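Local coordinates for protein secondary thiamine-phosphate synthase enzyme (Thermus thermophilus, PDB 2CU5) that is of unproven function but belongs to the UPF0047 (YjbQ) family and may act as a secondary thiamine-phosphate synthase, at residues C43-V47 with T90-L96; L33-P39 with E123-L129; V9-E13 with L113-P119. All blocks are in the same frame, centred on the assembly; numbering follows the deposited sequence.

Interaction 1 (C43-V47 with T90-L96); sequences CGLTV and TGVHLLL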
loop_
_atom_site.group_PDB
_atom_site.type_symbol
_atom_site.label_atom_id
_atom_site.label_comp_id
_atom_site.label_asym_id
_atom_site.label_seq_id
_atom_site.Cartn_x
_atom_site.Cartn_y
_atom_site.Cartn_z
ATOM N N CYS A 43 -0.584 12.011 6.051
ATOM C CA CYS A 43 -1.954 11.651 5.701
ATOM C C CYS A 43 -1.828 10.550 4.650
ATOM O O CYS A 43 -0.732 10.290 4.151
ATOM C CB CYS A 43 -2.742 12.852 5.153
ATOM S SG CYS A 43 -2.214 13.488 3.547
ATOM N N GLY A 44 -2.930 9.880 4.330
ATOM C CA GLY A 44 -2.857 8.820 3.339
ATOM C C GLY A 44 -4.104 8.690 2.488
ATOM O O GLY A 44 -5.052 9.459 2.631
ATOM N N LEU A 45 -4.087 7.717 1.582
ATOM C CA LEU A 45 -5.222 7.448 0.705
ATOM C C LEU A 45 -5.583 5.983 0.867
ATOM O O LEU A 45 -4.707 5.122 0.883
ATOM C CB LEU A 45 -4.862 7.713 -0.759
ATOM C CG LEU A 45 -4.668 9.170 -1.172
ATOM C CD1 LEU A 45 -4.116 9.224 -2.590
ATOM C CD2 LEU A 45 -5.999 9.913 -1.062
ATOM N N THR A 46 -6.874 5.699 0.979
ATOM C CA THR A 46 -7.313 4.328 1.145
ATOM C C THR A 46 -8.704 4.150 0.568
ATOM O O THR A 46 -9.445 5.122 0.372
ATOM C CB THR A 46 -7.348 3.932 2.651
ATOM O OG1 THR A 46 -7.654 2.539 2.782
ATOM C CG2 THR A 46 -8.405 4.733 3.390
ATOM N N VAL A 47 -9.039 2.903 0.267
ATOM C CA VAL A 47 -10.364 2.570 -0.229
ATOM C C VAL A 47 -10.984 1.734 0.886
ATOM O O VAL A 47 -10.476 0.664 1.220
ATOM C CB VAL A 47 -10.312 1.723 -1.518
ATOM C CG1 VAL A 47 -11.720 1.290 -1.891
ATOM C CG2 VAL A 47 -9.686 2.529 -2.662
ATOM N N THR A 90 -0.808 3.203 5.620
ATOM C CA THR A 90 -1.975 3.350 4.769
ATOM C C THR A 90 -1.581 3.411 3.299
ATOM O O THR A 90 -2.167 2.726 2.464
ATOM C CB THR A 90 -2.763 4.622 5.163
ATOM O OG1 THR A 90 -3.165 4.518 6.534
ATOM C CG2 THR A 90 -4.002 4.789 4.296
ATOM N N GLY A 91 -0.565 4.209 2.999
ATOM C CA GLY A 91 -0.122 4.364 1.626
ATOM C C GLY A 91 -0.513 5.754 1.159
ATOM O O GLY A 91 -1.464 6.334 1.683
ATOM N N VAL A 92 0.208 6.285 0.176
ATOM C CA VAL A 92 -0.078 7.623 -0.332
ATOM C C VAL A 92 -0.517 7.693 -1.795
ATOM O O VAL A 92 -0.521 8.770 -2.392
ATOM C CB VAL A 92 1.139 8.558 -0.146
ATOM C CG1 VAL A 92 1.452 8.698 1.335
ATOM C CG2 VAL A 92 2.343 8.016 -0.903
ATOM N N HIS A 93 -0.872 6.555 -2.381
ATOM C CA HIS A 93 -1.338 6.565 -3.759
ATOM C C HIS A 93 -2.347 5.457 -4.005
ATOM O O HIS A 93 -2.398 4.463 -3.272
ATOM C CB HIS A 93 -0.167 6.447 -4.749
ATOM C CG HIS A 93 0.214 5.038 -5.089
ATOM N ND1 HIS A 93 1.015 4.262 -4.279
ATOM C CD2 HIS A 93 -0.093 4.269 -6.161
ATOM C CE1 HIS A 93 1.185 3.077 -4.837
ATOM N NE2 HIS A 93 0.523 3.055 -5.980
ATOM N N LEU A 94 -3.165 5.651 -5.033
ATOM C CA LEU A 94 -4.184 4.685 -5.405
ATOM C C LEU A 94 -4.246 4.645 -6.916
ATOM O O LEU A 94 -3.841 5.590 -7.580
ATOM C CB LEU A 94 -5.554 5.104 -4.871
ATOM C CG LEU A 94 -5.797 5.040 -3.362
ATOM C CD1 LEU A 94 -7.167 5.603 -3.040
ATOM C CD2 LEU A 94 -5.672 3.590 -2.905
ATOM N N LEU A 95 -4.749 3.538 -7.446
ATOM C CA LEU A 95 -4.910 3.370 -8.883
ATOM C C LEU A 95 -6.278 2.719 -8.982
ATOM O O LEU A 95 -6.482 1.614 -8.477
ATOM C CB LEU A 95 -3.824 2.459 -9.445
ATOM C CG LEU A 95 -3.830 2.305 -10.968
ATOM C CD1 LEU A 95 -3.668 3.673 -11.621
ATOM C CD2 LEU A 95 -2.712 1.359 -11.391
ATOM N N LEU A 96 -7.220 3.415 -9.611
ATOM C CA LEU A 96 -8.586 2.921 -9.710
ATOM C C LEU A 96 -9.163 2.982 -11.119
ATOM O O LEU A 96 -8.718 3.771 -11.952
ATOM C CB LEU A 96 -9.480 3.736 -8.772
ATOM C CG LEU A 96 -9.045 3.785 -7.301
ATOM C CD1 LEU A 96 -9.638 5.005 -6.614
ATOM C CD2 LEU A 96 -9.474 2.498 -6.606
HETATM O O HOH W 1 -2.646 3.867 -0.621
HETATM O O HOH W 2 -5.134 1.297 2.368
#
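L45 and L94 form the apolar centre, with CB of L45 resting 3.8 Å from CG of L94. The two leucines come from different layers of a β-sandwich: strand 43-47 belongs to the three-stranded sheet, strand 93-96 to the five-stranded one, the short segments running at 25° to each other. L94 CG is anti to the carbonyl carbon (chi1 -70°), which turns both methyls toward strand 43-47. V47 CG2 sits 4.0 Å from L94 CD1, the two side chains meeting at a slant, and also touches L96 CD2, V47 and L96 running antiparallel alongside one another. V111 of the neighbouring strand also packs against L94 and L96. L45 CD1 lies 3.6 Å from the carbonyl oxygen of V92. T90, the last residue of its helix, lays CG2 against T46 CB (3.8 Å), while its OG1 is bonded to K86 O. G91 leaves the helix with positive phi, a shape that calls for glycine. At G44 the limit is the neighbour instead: a CB would clash with G91 O. At the polar edge, water bridges T46 OG1 to T90 O, and a second lies within bonding distance of the carbonyl oxygens of L45 and H93, though its protons may not serve both at once. The one direct hydrogen bond, L45 N to G91 O, is 3.0 Å long and nearly straight (165°), its donor somewhat out of the carbonyl plane.

Interaction 2 (L33-P39 with E123-L129); sequences LVYLFVP and EVWVRLL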
loop_
_atom_site.group_PDB
_atom_site.type_symbol
_atom_site.label_atom_id
_atom_site.label_comp_id
_atom_site.label_asym_id
_atom_site.label_seq_id
_atom_site.Cartn_x
_atom_site.Cartn_y
_atom_site.Cartn_z
ATOM N N LEU A 33 -8.046 3.787 -16.283
ATOM C CA LEU A 33 -7.463 3.868 -14.951
ATOM C C LEU A 33 -7.246 5.316 -14.524
ATOM O O LEU A 33 -7.049 6.203 -15.356
ATOM C CB LEU A 33 -6.141 3.093 -14.907
ATOM C CG LEU A 33 -6.327 1.573 -14.955
ATOM C CD1 LEU A 33 -5.006 0.869 -15.209
ATOM C CD2 LEU A 33 -6.943 1.118 -13.641
ATOM N N VAL A 34 -7.304 5.538 -13.216
ATOM C CA VAL A 34 -7.123 6.855 -12.623
ATOM C C VAL A 34 -6.077 6.749 -11.517
ATOM O O VAL A 34 -6.175 5.884 -10.646
ATOM C CB VAL A 34 -8.442 7.375 -12.000
ATOM C CG1 VAL A 34 -8.203 8.705 -11.308
ATOM C CG2 VAL A 34 -9.516 7.517 -13.082
ATOM N N TYR A 35 -5.082 7.625 -11.560
ATOM C CA TYR A 35 -4.021 7.638 -10.557
ATOM C C TYR A 35 -4.282 8.754 -9.545
ATOM O O TYR A 35 -4.632 9.874 -9.927
ATOM C CB TYR A 35 -2.665 7.856 -11.240
ATOM C CG TYR A 35 -1.505 8.085 -10.297
ATOM C CD1 TYR A 35 -0.982 7.044 -9.529
ATOM C CD2 TYR A 35 -0.933 9.349 -10.169
ATOM C CE1 TYR A 35 0.090 7.263 -8.651
ATOM C CE2 TYR A 35 0.137 9.577 -9.298
ATOM C CZ TYR A 35 0.642 8.531 -8.544
ATOM O OH TYR A 35 1.701 8.764 -7.695
ATOM N N LEU A 36 -4.126 8.437 -8.258
ATOM C CA LEU A 36 -4.321 9.404 -7.180
ATOM C C LEU A 36 -3.080 9.418 -6.298
ATOM O O LEU A 36 -2.509 8.364 -6.004
ATOM C CB LEU A 36 -5.532 9.035 -6.324
ATOM C CG LEU A 36 -6.907 8.961 -6.991
ATOM C CD1 LEU A 36 -7.929 8.607 -5.932
ATOM C CD2 LEU A 36 -7.257 10.300 -7.648
ATOM N N PHE A 37 -2.680 10.607 -5.858
ATOM C CA PHE A 37 -1.487 10.746 -5.026
ATOM C C PHE A 37 -1.588 11.923 -4.058
ATOM O O PHE A 37 -2.112 12.981 -4.409
ATOM C CB PHE A 37 -0.271 10.942 -5.950
ATOM C CG PHE A 37 1.053 11.079 -5.232
ATOM C CD1 PHE A 37 1.667 9.973 -4.645
ATOM C CD2 PHE A 37 1.705 12.310 -5.183
ATOM C CE1 PHE A 37 2.912 10.091 -4.024
ATOM C CE2 PHE A 37 2.949 12.442 -4.565
ATOM C CZ PHE A 37 3.559 11.328 -3.984
ATOM N N VAL A 38 -1.118 11.736 -2.828
ATOM C CA VAL A 38 -1.087 12.845 -1.879
ATOM C C VAL A 38 0.396 13.156 -1.686
ATOM O O VAL A 38 1.182 12.293 -1.293
ATOM C CB VAL A 38 -1.738 12.516 -0.492
ATOM C CG1 VAL A 38 -3.249 12.571 -0.603
ATOM C CG2 VAL A 38 -1.281 11.154 0.007
ATOM N N PRO A 39 0.809 14.390 -2.005
ATOM C CA PRO A 39 2.211 14.782 -1.856
ATOM C C PRO A 39 2.475 15.181 -0.411
ATOM O O PRO A 39 3.038 16.239 -0.143
ATOM C CB PRO A 39 2.328 15.958 -2.811
ATOM C CG PRO A 39 0.991 16.638 -2.612
ATOM C CD PRO A 39 0.020 15.475 -2.620
ATOM N N GLU A 123 -3.568 18.371 -0.545
ATOM C CA GLU A 123 -3.596 18.303 -1.998
ATOM C C GLU A 123 -3.729 16.837 -2.387
ATOM O O GLU A 123 -3.176 15.957 -1.729
ATOM C CB GLU A 123 -2.296 18.839 -2.601
ATOM C CG GLU A 123 -2.211 20.348 -2.729
ATOM C CD GLU A 123 -0.953 20.786 -3.461
ATOM O OE1 GLU A 123 -0.582 20.124 -4.455
ATOM O OE2 GLU A 123 -0.336 21.794 -3.051
ATOM N N VAL A 124 -4.482 16.585 -3.447
ATOM C CA VAL A 124 -4.646 15.247 -3.977
ATOM C C VAL A 124 -4.498 15.417 -5.482
ATOM O O VAL A 124 -5.257 16.162 -6.103
ATOM C CB VAL A 124 -6.033 14.657 -3.663
ATOM C CG1 VAL A 124 -6.184 13.314 -4.360
ATOM C CG2 VAL A 124 -6.206 14.488 -2.153
ATOM N N TRP A 125 -3.504 14.756 -6.060
ATOM C CA TRP A 125 -3.277 14.852 -7.497
ATOM C C TRP A 125 -4.019 13.747 -8.229
ATOM O O TRP A 125 -4.062 12.605 -7.771
ATOM C CB TRP A 125 -1.785 14.771 -7.807
ATOM C CG TRP A 125 -0.979 15.853 -7.152
ATOM C CD1 TRP A 125 -1.449 17.023 -6.621
ATOM C CD2 TRP A 125 0.444 15.880 -6.992
ATOM N NE1 TRP A 125 -0.403 17.777 -6.140
ATOM C CE2 TRP A 125 0.769 17.101 -6.357
ATOM C CE3 TRP A 125 1.477 14.992 -7.324
ATOM C CZ2 TRP A 125 2.088 17.458 -6.046
ATOM C CZ3 TRP A 125 2.788 15.346 -7.016
ATOM C CH2 TRP A 125 3.079 16.571 -6.382
ATOM N N VAL A 126 -4.607 14.092 -9.370
ATOM C CA VAL A 126 -5.366 13.132 -10.153
ATOM C C VAL A 126 -4.807 13.071 -11.567
ATOM O O VAL A 126 -4.698 14.090 -12.245
ATOM C CB VAL A 126 -6.854 13.530 -10.224
ATOM C CG1 VAL A 126 -7.648 12.442 -10.927
ATOM C CG2 VAL A 126 -7.399 13.783 -8.823
ATOM N N ARG A 127 -4.451 11.867 -11.995
ATOM C CA ARG A 127 -3.902 11.643 -13.321
ATOM C C ARG A 127 -4.679 10.547 -14.031
ATOM O O ARG A 127 -4.863 9.457 -13.492
ATOM C CB ARG A 127 -2.435 11.235 -13.212
ATOM C CG ARG A 127 -1.837 10.672 -14.489
ATOM C CD ARG A 127 -1.702 11.723 -15.572
ATOM N NE ARG A 127 -0.468 11.513 -16.318
ATOM C CZ ARG A 127 -0.243 10.483 -17.128
ATOM N NH1 ARG A 127 -1.177 9.563 -17.317
ATOM N NH2 ARG A 127 0.930 10.365 -17.729
ATOM N N LEU A 128 -5.139 10.842 -15.242
ATOM C CA LEU A 128 -5.882 9.863 -16.026
ATOM C C LEU A 128 -4.897 9.112 -16.914
ATOM O O LEU A 128 -4.050 9.724 -17.561
ATOM C CB LEU A 128 -6.922 10.565 -16.908
ATOM C CG LEU A 128 -7.767 11.667 -16.255
ATOM C CD1 LEU A 128 -8.674 12.312 -17.294
ATOM C CD2 LEU A 128 -8.588 11.084 -15.121
ATOM N N LEU A 129 -4.996 7.787 -16.928
ATOM C CA LEU A 129 -4.129 6.970 -17.769
ATOM C C LEU A 129 -4.897 6.632 -19.043
ATOM O O LEU A 129 -6.146 6.608 -18.987
ATOM C CB LEU A 129 -3.741 5.663 -17.069
ATOM C CG LEU A 129 -2.742 5.699 -15.910
ATOM C CD1 LEU A 129 -3.348 6.419 -14.713
ATOM C CD2 LEU A 129 -2.362 4.273 -15.545
ATOM O OXT LEU A 129 -4.241 6.367 -20.068
#
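F37 and W125 form a hydrogen-bonded antiparallel pair and project alongside each other from the same face of the sheet, their ring planes obliquely inclined at 44°, with F37 CD2 3.4 Å from W125 CE3. With F37 CG anti to the backbone N (chi1 -179°) and W125 CG anti to its carbonyl carbon, the phenyl edge atom CD2 comes against CE3 and CZ3 on the benzo side of the indole. P39 crosses the indole at a slant, its CB 3.9 Å from the centre of the six-membered ring in a CH-pi contact over the face. In the indole plane NE1 donates to E123 OE1, an atom whose position is less sure and which also pairs with R6. Were W125 replaced by an alanine, P39 and F37 would probably lose the surface they lie against and E123 this N-H. Farther along the same face, the edge of the Y35 ring meets R127 CB (3.9 Å), while Y35 OH reaches L95 O of the third subunit. On the other face, L36 CD2 lies beside V126 CG2 at 3.7 Å, and V34 slants across V126, CG1 against CG1. Five backbone bonds stitch the strands. Alternating hydrogen-bonded (Y35-R127, F37-W125) and non-hydrogen-bonded (V34-L128, L36-V126) pairs are the signature of antiparallel strands, here neighbours in the five-stranded sheet, with L36 turned to L45 of the three-stranded one.

Interaction 3 (V9-E13 with L113-P119); sequences VPTPE and LAEFDGP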
loop_
_atom_site.group_PDB
_atom_site.type_symbol
_atom_site.label_atom_id
_atom_site.label_comp_id
_atom_site.label_asym_id
_atom_site.label_seq_id
_atom_site.Cartn_x
_atom_site.Cartn_y
_atom_site.Cartn_z
ATOM N N VAL A 9 -8.294 19.461 -0.556
ATOM C CA VAL A 9 -9.285 18.917 0.362
ATOM C C VAL A 9 -9.167 19.333 1.823
ATOM O O VAL A 9 -8.154 19.070 2.464
ATOM C CB VAL A 9 -9.236 17.366 0.308
ATOM C CG1 VAL A 9 -10.400 16.771 1.067
ATOM C CG2 VAL A 9 -9.243 16.897 -1.142
ATOM N N PRO A 10 -10.200 19.998 2.365
ATOM C CA PRO A 10 -10.126 20.403 3.774
ATOM C C PRO A 10 -10.230 19.143 4.639
ATOM O O PRO A 10 -11.026 18.247 4.344
ATOM C CB PRO A 10 -11.344 21.311 3.939
ATOM C CG PRO A 10 -11.534 21.881 2.556
ATOM C CD PRO A 10 -11.325 20.667 1.688
ATOM N N THR A 11 -9.433 19.073 5.699
ATOM C CA THR A 11 -9.453 17.910 6.582
ATOM C C THR A 11 -9.560 18.307 8.049
ATOM O O THR A 11 -9.150 19.400 8.437
ATOM C CB THR A 11 -8.173 17.072 6.419
ATOM O OG1 THR A 11 -7.036 17.875 6.754
ATOM C CG2 THR A 11 -8.034 16.584 4.980
ATOM N N PRO A 12 -10.136 17.428 8.883
ATOM C CA PRO A 12 -10.281 17.699 10.317
ATOM C C PRO A 12 -8.975 17.321 11.014
ATOM O O PRO A 12 -8.011 16.951 10.351
ATOM C CB PRO A 12 -11.432 16.788 10.717
ATOM C CG PRO A 12 -11.194 15.585 9.858
ATOM C CD PRO A 12 -10.876 16.209 8.506
ATOM N N GLU A 13 -8.936 17.405 12.342
ATOM C CA GLU A 13 -7.716 17.048 13.061
ATOM C C GLU A 13 -7.316 15.643 12.628
ATOM O O GLU A 13 -6.147 15.362 12.362
ATOM C CB GLU A 13 -7.945 17.080 14.574
ATOM C CG GLU A 13 -6.657 16.992 15.373
ATOM C CD GLU A 13 -6.894 16.973 16.867
ATOM O OE1 GLU A 13 -7.712 17.785 17.350
ATOM O OE2 GLU A 13 -6.254 16.150 17.557
ATOM N N LEU A 113 -9.485 10.191 1.986
ATOM C CA LEU A 113 -8.225 10.862 2.241
ATOM C C LEU A 113 -8.130 10.653 3.753
ATOM O O LEU A 113 -8.926 11.198 4.511
ATOM C CB LEU A 113 -8.301 12.356 1.924
ATOM C CG LEU A 113 -6.943 13.074 1.962
ATOM C CD1 LEU A 113 -7.125 14.519 1.531
ATOM C CD2 LEU A 113 -6.337 13.009 3.362
ATOM N N ALA A 114 -7.177 9.842 4.187
ATOM C CA ALA A 114 -7.013 9.558 5.607
ATOM C C ALA A 114 -6.118 10.592 6.275
ATOM O O ALA A 114 -4.902 10.529 6.156
ATOM C CB ALA A 114 -6.426 8.153 5.782
ATOM N N GLU A 115 -6.729 11.538 6.985
ATOM C CA GLU A 115 -5.981 12.586 7.674
ATOM C C GLU A 115 -5.577 12.160 9.084
ATOM O O GLU A 115 -6.431 11.804 9.891
ATOM C CB GLU A 115 -6.816 13.865 7.772
ATOM C CG GLU A 115 -6.101 14.981 8.518
ATOM C CD GLU A 115 -4.822 15.411 7.823
ATOM O OE1 GLU A 115 -4.884 16.325 6.971
ATOM O OE2 GLU A 115 -3.752 14.828 8.116
ATOM N N PHE A 116 -4.282 12.221 9.376
ATOM C CA PHE A 116 -3.782 11.841 10.695
ATOM C C PHE A 116 -3.139 13.017 11.432
ATOM O O PHE A 116 -2.769 12.889 12.599
ATOM C CB PHE A 116 -2.760 10.708 10.566
ATOM C CG PHE A 116 -3.256 9.530 9.771
ATOM C CD1 PHE A 116 -4.377 8.819 10.183
ATOM C CD2 PHE A 116 -2.592 9.128 8.614
ATOM C CE1 PHE A 116 -4.834 7.719 9.456
ATOM C CE2 PHE A 116 -3.039 8.031 7.879
ATOM C CZ PHE A 116 -4.160 7.327 8.301
ATOM N N ASP A 117 -3.002 14.160 10.763
ATOM C CA ASP A 117 -2.396 15.323 11.408
ATOM C C ASP A 117 -2.951 16.656 10.909
ATOM O O ASP A 117 -2.206 17.507 10.428
ATOM C CB ASP A 117 -0.874 15.282 11.226
ATOM C CG ASP A 117 -0.160 16.372 12.013
ATOM O OD1 ASP A 117 -0.599 16.677 13.140
ATOM O OD2 ASP A 117 0.842 16.916 11.508
ATOM N N GLY A 118 -4.263 16.829 11.037
ATOM C CA GLY A 118 -4.898 18.056 10.599
ATOM C C GLY A 118 -5.210 18.975 11.769
ATOM O O GLY A 118 -4.612 18.839 12.837
ATOM N N PRO A 119 -6.134 19.930 11.600
ATOM C CA PRO A 119 -6.875 20.156 10.356
ATOM C C PRO A 119 -5.994 20.885 9.349
ATOM O O PRO A 119 -5.189 21.734 9.723
ATOM C CB PRO A 119 -8.053 21.008 10.816
ATOM C CG PRO A 119 -7.424 21.857 11.882
ATOM C CD PRO A 119 -6.591 20.854 12.656
#
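T11 and E115 lock the tight side of this contact: their side chains cross at about a right angle, and T11 OG1 donates to E115 OE1 over 2.7 Å, using the lone pair that faces away from the other carboxylate oxygen. T11 OG1 stands between its backbone N and carbonyl carbon (chi1 61°), and in return accepts the N-H of R120. E115 has CG anti to the backbone N (chi1 178°), which sets CG 3.3 Å from P12 O; the bend at chi2 then turns the carboxylate toward T11 OG1. This buried carboxylate is well supplied with donors: R122 forms a salt bridge to OE1, and D117 N reaches OE2 over 2.8 Å, out of the carboxylate plane. Deeper in, V9 and L113 meet tip to tip, V9 CB 3.7 Å from L113 CD1. Strand 5-11 is an outer strand of the five-stranded sheet and strand 110-115 the middle one of the three-stranded sheet, so this pair packs between the two layers of the sandwich, the segment axes 8.9 Å apart. Toward P12-E13 and G118-P119 the contact becomes a matter of backbone. G118 N donates to E13 O over 2.7 Å, and G118 CA lies 3.3 Å from P12 O, where a CB would clash. P119, after a cis peptide bond, sets its CA against the same oxygen. On the solvent side P12 and E13 are exposed, E13 running outward in an extended chain whose OE2 makes a long, weak ion pair with R69, while D117 OD2 is held by R120.

In the fold
From the N terminus, the chain first lays down 9-13, whose loop, interaction 3, is closed a hundred residues later by 113-119. Next comes 33-39, joined by 123-129 at the very C terminus in interaction 2; the segments of interactions 2 and 3 alternate, so those loops cross. Interaction 1, 43-47 with 90-96, is nested inside both. Interaction 2 binds neighbours within the five-stranded sheet, whereas interactions 1 and 3 each span from that sheet to the three-stranded one. Strand 93-99 pairs with 32-37, linking interactions 1 and 2; strand 43-48 pairs with 110-115, linking 1 and 3. V124 touches V9 and L113, joining 2 to 3.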